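Local coordinates for attachment invasion locus protein (Yersinia pestis, PDB 3QRC) that promotes the invasion of pathogenic bacteria into eukaryotic cells, by an unknown mechanism, as an eight-stranded beta-barrel of the bacterial outer membrane, at residues G46-T51 and K70-T75. Numbering follows the deposited sequence.
Sequences GSFAQT and KYYSVT. With GU4 (2,3,4,6-tetra-O-sulfonato-alpha-D-glucopyranose), chain C; C8E ((hydroxyethyloxy)tri(ethyloxy)octane), chain F.
Ala49 and Ser73 face each other in an antiparallel hydrogen-bonded pair, Ala49 N giving to Ser73 O at 3.0 Å and Ser73 N to Ala49 O at 2.9 Å. Ser47 with Thr75 and Thr51 with Tyr71 repeat the two-bond pairing, six hydrogen bonds in all, tying neighbouring staves 42-57 and 65-81 of the closed barrel.

The tight side is the barrel interior. Here Thr75 OG1 lies 3.4 Å from Ser47 CB, and Thr51 runs alongside Tyr71, its OG1 close to Tyr71 CB. A water on this side joins Ser47 OG, Ser73 OG and Thr75 OG1, donating to Ser73 OG at 2.7 Å. Ser73 OG stands between backbone N and carbonyl carbon, a rotamer (chi1 64°) that lets it meet both that water and, across the lumen, Glu137 of strand 130-141, which also bonds Tyr71 OH. Asn31 of the adjoining strand 21-37 reaches Ser47 OG, and Ser14 of strand 4-18 reaches Thr51 OG1.

The outward side is looser. The Phe48 ring meets Val74 CG2 at its edge, 4.1 Å from CD1, and its CE1 nears Tyr72 CB; Phe30 adds a ring from strand 21-37. Toward one end this face turns polar: a second water donates to Gln50 OE1 and accepts from Lys70 NZ. Bent at chi3 (75°), Lys70 brings NZ to 3.0 Å from O11 of a sulfated glucose, whose O10 takes a 2.8 Å bond from Tyr72 OH. Lys70 also salt-bridges a neighbouring sulfated fructose, and His96 and Lys98 bind the glucose, which suggests that this patch of outer wall can receive anionic sugars.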
ATOM      1  N   GLY A  46       8.882  -7.295  -1.210  1.00 25.40           N
ATOM      2  CA  GLY A  46       7.922  -7.178  -0.126  1.00 25.28           C
ATOM      3  C   GLY A  46       7.463  -5.737   0.028  1.00 28.68           C
ATOM      4  O   GLY A  46       8.212  -4.786  -0.235  1.00 26.83           O
ATOM      5  N   SER A  47       6.222  -5.581   0.483  1.00 25.66           N
ATOM      6  CA  SER A  47       5.595  -4.275   0.569  1.00 23.90           C
ATOM      7  C   SER A  47       4.733  -4.172   1.818  1.00 28.53           C
ATOM      8  O   SER A  47       3.966  -5.090   2.128  1.00 24.67           O
ATOM      9  CB  SER A  47       4.699  -4.069  -0.653  1.00 22.94           C
ATOM     10  OG  SER A  47       3.878  -2.930  -0.516  1.00 28.38           O
ATOM     11  N   PHE A  48       4.885  -3.062   2.536  1.00 23.43           N
ATOM     12  CA  PHE A  48       3.918  -2.681   3.571  1.00 19.19           C
ATOM     13  C   PHE A  48       3.305  -1.358   3.165  1.00 25.46           C
ATOM     14  O   PHE A  48       4.022  -0.423   2.786  1.00 23.95           O
ATOM     15  CB  PHE A  48       4.609  -2.526   4.930  1.00 24.02           C
ATOM     16  CG  PHE A  48       3.734  -1.879   5.976  1.00 27.66           C
ATOM     17  CD1 PHE A  48       2.868  -2.640   6.740  1.00 33.51           C
ATOM     18  CD2 PHE A  48       3.749  -0.511   6.161  1.00 34.14           C
ATOM     19  CE1 PHE A  48       2.046  -2.045   7.690  1.00 29.44           C
ATOM     20  CE2 PHE A  48       2.935   0.083   7.113  1.00 47.02           C
ATOM     21  CZ  PHE A  48       2.084  -0.691   7.875  1.00 29.23           C
ATOM     22  N   ALA A  49       1.983  -1.257   3.247  1.00 18.81           N
ATOM     23  CA  ALA A  49       1.355   0.025   2.942  1.00 19.97           C
ATOM     24  C   ALA A  49       0.327   0.339   4.004  1.00 20.42           C
ATOM     25  O   ALA A  49      -0.239  -0.577   4.598  1.00 20.94           O
ATOM     26  CB  ALA A  49       0.691  -0.001   1.574  1.00 21.71           C
ATOM     27  N   GLN A  50       0.111   1.629   4.242  1.00 18.78           N
ATOM     28  CA  GLN A  50      -0.917   2.069   5.182  1.00 20.53           C
ATOM     29  C   GLN A  50      -1.477   3.409   4.758  1.00 23.90           C
ATOM     30  O   GLN A  50      -0.725   4.321   4.397  1.00 23.81           O
ATOM     31  CB  GLN A  50      -0.336   2.190   6.588  1.00 22.75           C
ATOM     32  CG  GLN A  50      -1.308   2.748   7.609  1.00 27.27           C
ATOM     33  CD  GLN A  50      -0.676   2.843   8.987  1.00 36.84           C
ATOM     34  OE1 GLN A  50      -0.514   1.837   9.671  1.00 37.09           O
ATOM     35  NE2 GLN A  50      -0.304   4.054   9.392  1.00 30.94           N
ATOM     36  N   THR A  51      -2.800   3.533   4.801  1.00 17.29           N
ATOM     37  CA  THR A  51      -3.435   4.815   4.518  1.00 15.78           C
ATOM     38  C   THR A  51      -4.468   5.057   5.603  1.00 18.55           C
ATOM     39  O   THR A  51      -5.012   4.106   6.174  1.00 19.33           O
ATOM     40  CB  THR A  51      -4.107   4.828   3.126  1.00 17.64           C
ATOM     41  OG1 THR A  51      -5.108   3.798   3.064  1.00 21.71           O
ATOM     42  CG2 THR A  51      -3.054   4.609   2.007  1.00 16.38           C
ATOM     43  N   LYS A  70      -8.660   3.263   8.662  1.00 19.04           N
ATOM     44  CA  LYS A  70      -7.286   2.849   8.410  1.00 19.26           C
ATOM     45  C   LYS A  70      -7.263   1.586   7.571  1.00 23.91           C
ATOM     46  O   LYS A  70      -8.032   0.656   7.823  1.00 20.48           O
ATOM     47  CB  LYS A  70      -6.574   2.552   9.730  1.00 22.54           C
ATOM     48  CG  LYS A  70      -5.134   2.050   9.530  1.00 32.83           C
ATOM     49  CD  LYS A  70      -4.392   1.851  10.859  1.00 38.38           C
ATOM     50  CE  LYS A  70      -4.858   0.587  11.582  1.00 37.94           C
ATOM     51  NZ  LYS A  70      -3.982   0.257  12.745  1.00 47.85           N
ATOM     52  N   TYR A  71      -6.370   1.547   6.589  1.00 19.57           N
ATOM     53  CA  TYR A  71      -6.142   0.331   5.816  1.00 14.91           C
ATOM     54  C   TYR A  71      -4.652   0.063   5.864  1.00 21.18           C
ATOM     55  O   TYR A  71      -3.856   0.979   5.698  1.00 19.57           O
ATOM     56  CB  TYR A  71      -6.548   0.578   4.367  1.00 17.54           C
ATOM     57  CG  TYR A  71      -6.132  -0.505   3.409  1.00 16.02           C
ATOM     58  CD1 TYR A  71      -6.867  -1.688   3.291  1.00 18.83           C
ATOM     59  CD2 TYR A  71      -5.006  -0.346   2.600  1.00 21.09           C
ATOM     60  CE1 TYR A  71      -6.477  -2.684   2.392  1.00 22.54           C
ATOM     61  CE2 TYR A  71      -4.615  -1.332   1.714  1.00 25.38           C
ATOM     62  CZ  TYR A  71      -5.355  -2.488   1.602  1.00 25.71           C
ATOM     63  OH  TYR A  71      -4.946  -3.450   0.694  1.00 28.58           O
ATOM     64  N   TYR A  72      -4.253  -1.177   6.090  1.00 15.64           N
ATOM     65  CA  TYR A  72      -2.840  -1.490   5.838  1.00 17.55           C
ATOM     66  C   TYR A  72      -2.725  -2.857   5.212  1.00 25.99           C
ATOM     67  O   TYR A  72      -3.638  -3.670   5.321  1.00 21.58           O
ATOM     68  CB  TYR A  72      -1.994  -1.382   7.106  1.00 21.35           C
ATOM     69  CG  TYR A  72      -2.381  -2.345   8.200  1.00 22.51           C
ATOM     70  CD1 TYR A  72      -3.322  -1.982   9.162  1.00 26.18           C
ATOM     71  CD2 TYR A  72      -1.819  -3.619   8.272  1.00 26.35           C
ATOM     72  CE1 TYR A  72      -3.686  -2.865  10.167  1.00 30.78           C
ATOM     73  CE2 TYR A  72      -2.177  -4.504   9.273  1.00 34.76           C
ATOM     74  CZ  TYR A  72      -3.111  -4.123  10.216  1.00 34.34           C
ATOM     75  OH  TYR A  72      -3.478  -4.998  11.222  1.00 36.11           O
ATOM     76  N   SER A  73      -1.603  -3.113   4.545  1.00 22.29           N
ATOM     77  CA  SER A  73      -1.421  -4.377   3.868  1.00 20.00           C
ATOM     78  C   SER A  73       0.031  -4.800   3.980  1.00 25.19           C
ATOM     79  O   SER A  73       0.937  -3.959   4.106  1.00 23.10           O
ATOM     80  CB  SER A  73      -1.785  -4.249   2.389  1.00 19.35           C
ATOM     81  OG  SER A  73      -0.897  -3.354   1.747  1.00 23.71           O
ATOM     82  N   VAL A  74       0.217  -6.110   3.936  1.00 23.09           N
ATOM     83  CA  VAL A  74       1.530  -6.721   3.775  1.00 22.52           C
ATOM     84  C   VAL A  74       1.448  -7.691   2.602  1.00 24.68           C
ATOM     85  O   VAL A  74       0.642  -8.644   2.614  1.00 25.82           O
ATOM     86  CB  VAL A  74       1.951  -7.475   5.053  1.00 28.70           C
ATOM     87  CG1 VAL A  74       3.333  -8.095   4.857  1.00 35.40           C
ATOM     88  CG2 VAL A  74       1.925  -6.548   6.246  1.00 31.76           C
ATOM     89  N   THR A  75       2.253  -7.438   1.567  1.00 21.80           N
ATOM     90  CA  THR A  75       2.191  -8.242   0.349  1.00 21.00           C
ATOM     91  C   THR A  75       3.597  -8.578  -0.145  1.00 21.54           C
ATOM     92  O   THR A  75       4.569  -7.923   0.235  1.00 26.27           O
ATOM     93  CB  THR A  75       1.429  -7.518  -0.786  1.00 25.26           C
ATOM     94  OG1 THR A  75       2.081  -6.274  -1.080  1.00 24.52           O
ATOM     95  CG2 THR A  75      -0.037  -7.228  -0.374  1.00 19.69           C
TER
HETATM   96  C1  GU4 C   1      -5.320  -3.310  17.324  1.00 42.47           C
HETATM   97  O5  GU4 C   1      -4.932  -4.073  18.002  1.00 41.51           O
HETATM   98  C5  GU4 C   1      -6.103  -4.970  18.616  1.00 37.01           C
HETATM   99  C6  GU4 C   1      -5.590  -5.884  19.767  1.00 43.19           C
HETATM  100  O6  GU4 C   1      -5.006  -7.056  19.288  1.00 47.96           O
HETATM  101  S6  GU4 C   1      -3.929  -8.013  20.116  1.00 65.59           S
HETATM  102  O22 GU4 C   1      -3.213  -7.081  20.858  1.00 53.09           O
HETATM  103  O23 GU4 C   1      -2.961  -8.842  19.152  1.00 62.23           O
HETATM  104  O21 GU4 C   1      -4.773  -8.769  21.252  1.00 52.02           O
HETATM  105  C4  GU4 C   1      -7.021  -5.744  17.540  1.00 34.98           C
HETATM  106  O4  GU4 C   1      -8.102  -6.182  18.288  1.00 39.53           O
HETATM  107  S4  GU4 C   1      -8.511  -7.729  18.453  1.00 44.05           S
HETATM  108  O25 GU4 C   1      -7.511  -8.354  19.478  1.00 53.42           O
HETATM  109  O26 GU4 C   1      -8.340  -8.369  17.051  1.00 44.70           O
HETATM  110  O24 GU4 C   1      -9.941  -7.923  19.021  1.00 39.75           O
HETATM  111  C3  GU4 C   1      -7.284  -5.141  16.676  1.00 34.80           C
HETATM  112  O3  GU4 C   1      -7.853  -5.769  15.622  1.00 33.27           O
HETATM  113  S3  GU4 C   1      -9.177  -5.217  14.901  1.00 38.23           S
HETATM  114  O28 GU4 C   1      -8.731  -4.078  13.974  1.00 36.71           O
HETATM  115  O29 GU4 C   1      -9.672  -6.266  13.959  1.00 40.44           O
HETATM  116  O27 GU4 C   1     -10.224  -4.655  15.877  1.00 39.33           O
HETATM  117  C2  GU4 C   1      -6.029  -4.147  16.103  1.00 34.47           C
HETATM  118  O2  GU4 C   1      -6.457  -3.234  15.164  1.00 40.68           O
HETATM  119  S2  GU4 C   1      -5.550  -2.935  13.851  1.00 40.10           S
HETATM  120  O11 GU4 C   1      -4.249  -2.255  14.290  1.00 41.65           O
HETATM  121  O12 GU4 C   1      -6.287  -1.909  12.971  1.00 47.40           O
HETATM  122  O10 GU4 C   1      -5.356  -4.253  13.145  1.00 37.50           O
HETATM  123  C1  C8E F 184      -9.357   3.150   4.980  1.00 23.31           C
HETATM  124  C2  C8E F 184     -10.140   1.881   4.681  1.00 24.46           C
HETATM  125  C3  C8E F 184     -11.375   1.759   5.565  1.00 31.58           C
HETATM  126  C4  C8E F 184     -12.036   0.406   5.353  1.00 38.30           C
HETATM  127  C5  C8E F 184     -13.007   0.000   6.463  1.00 41.46           C
HETATM  128  C6  C8E F 184     -13.561  -1.385   6.140  1.00 46.17           C
HETATM  129  C7  C8E F 184     -14.366  -2.048   7.250  1.00 43.68           C
HETATM  130  C8  C8E F 184     -14.450  -3.535   6.925  1.00 44.34           C
HETATM  131  O9  C8E F 184     -15.768  -4.004   6.725  1.00 51.10           O
HETATM  132  C10 C8E F 184     -16.755  -3.109   7.165  1.00 66.44           C
HETATM  133  C11 C8E F 184     -18.012  -3.265   6.317  1.00 65.13           C
HETATM  134  O12 C8E F 184     -19.022  -2.406   6.805  1.00 62.78           O
HETATM  135  C13 C8E F 184     -18.496  -1.303   7.518  1.00 57.79           C
HETATM  136  C14 C8E F 184     -18.942   0.004   6.871  1.00 56.10           C
HETATM  137  O15 C8E F 184     -17.993   1.012   7.162  1.00 71.83           O
HETATM  138  C16 C8E F 184     -17.896   1.996   6.148  1.00 72.90           C
HETATM  139  C17 C8E F 184     -16.495   1.995   5.530  1.00 63.34           C
HETATM  140  O18 C8E F 184     -16.579   2.267   4.144  1.00 63.48           O
HETATM  141  C19 C8E F 184     -16.842   3.622   3.848  1.00 50.41           C
HETATM  142  C20 C8E F 184     -17.052   3.803   2.349  1.00 53.47           C
HETATM  143  O21 C8E F 184     -18.084   4.743   2.118  1.00 59.20           O
HETATM  144  O   HOH W   1       1.344  -3.849   0.331  1.00 31.13           O
HETATM  145  O   HOH W   2      -1.084   0.221  11.729  1.00 76.45           O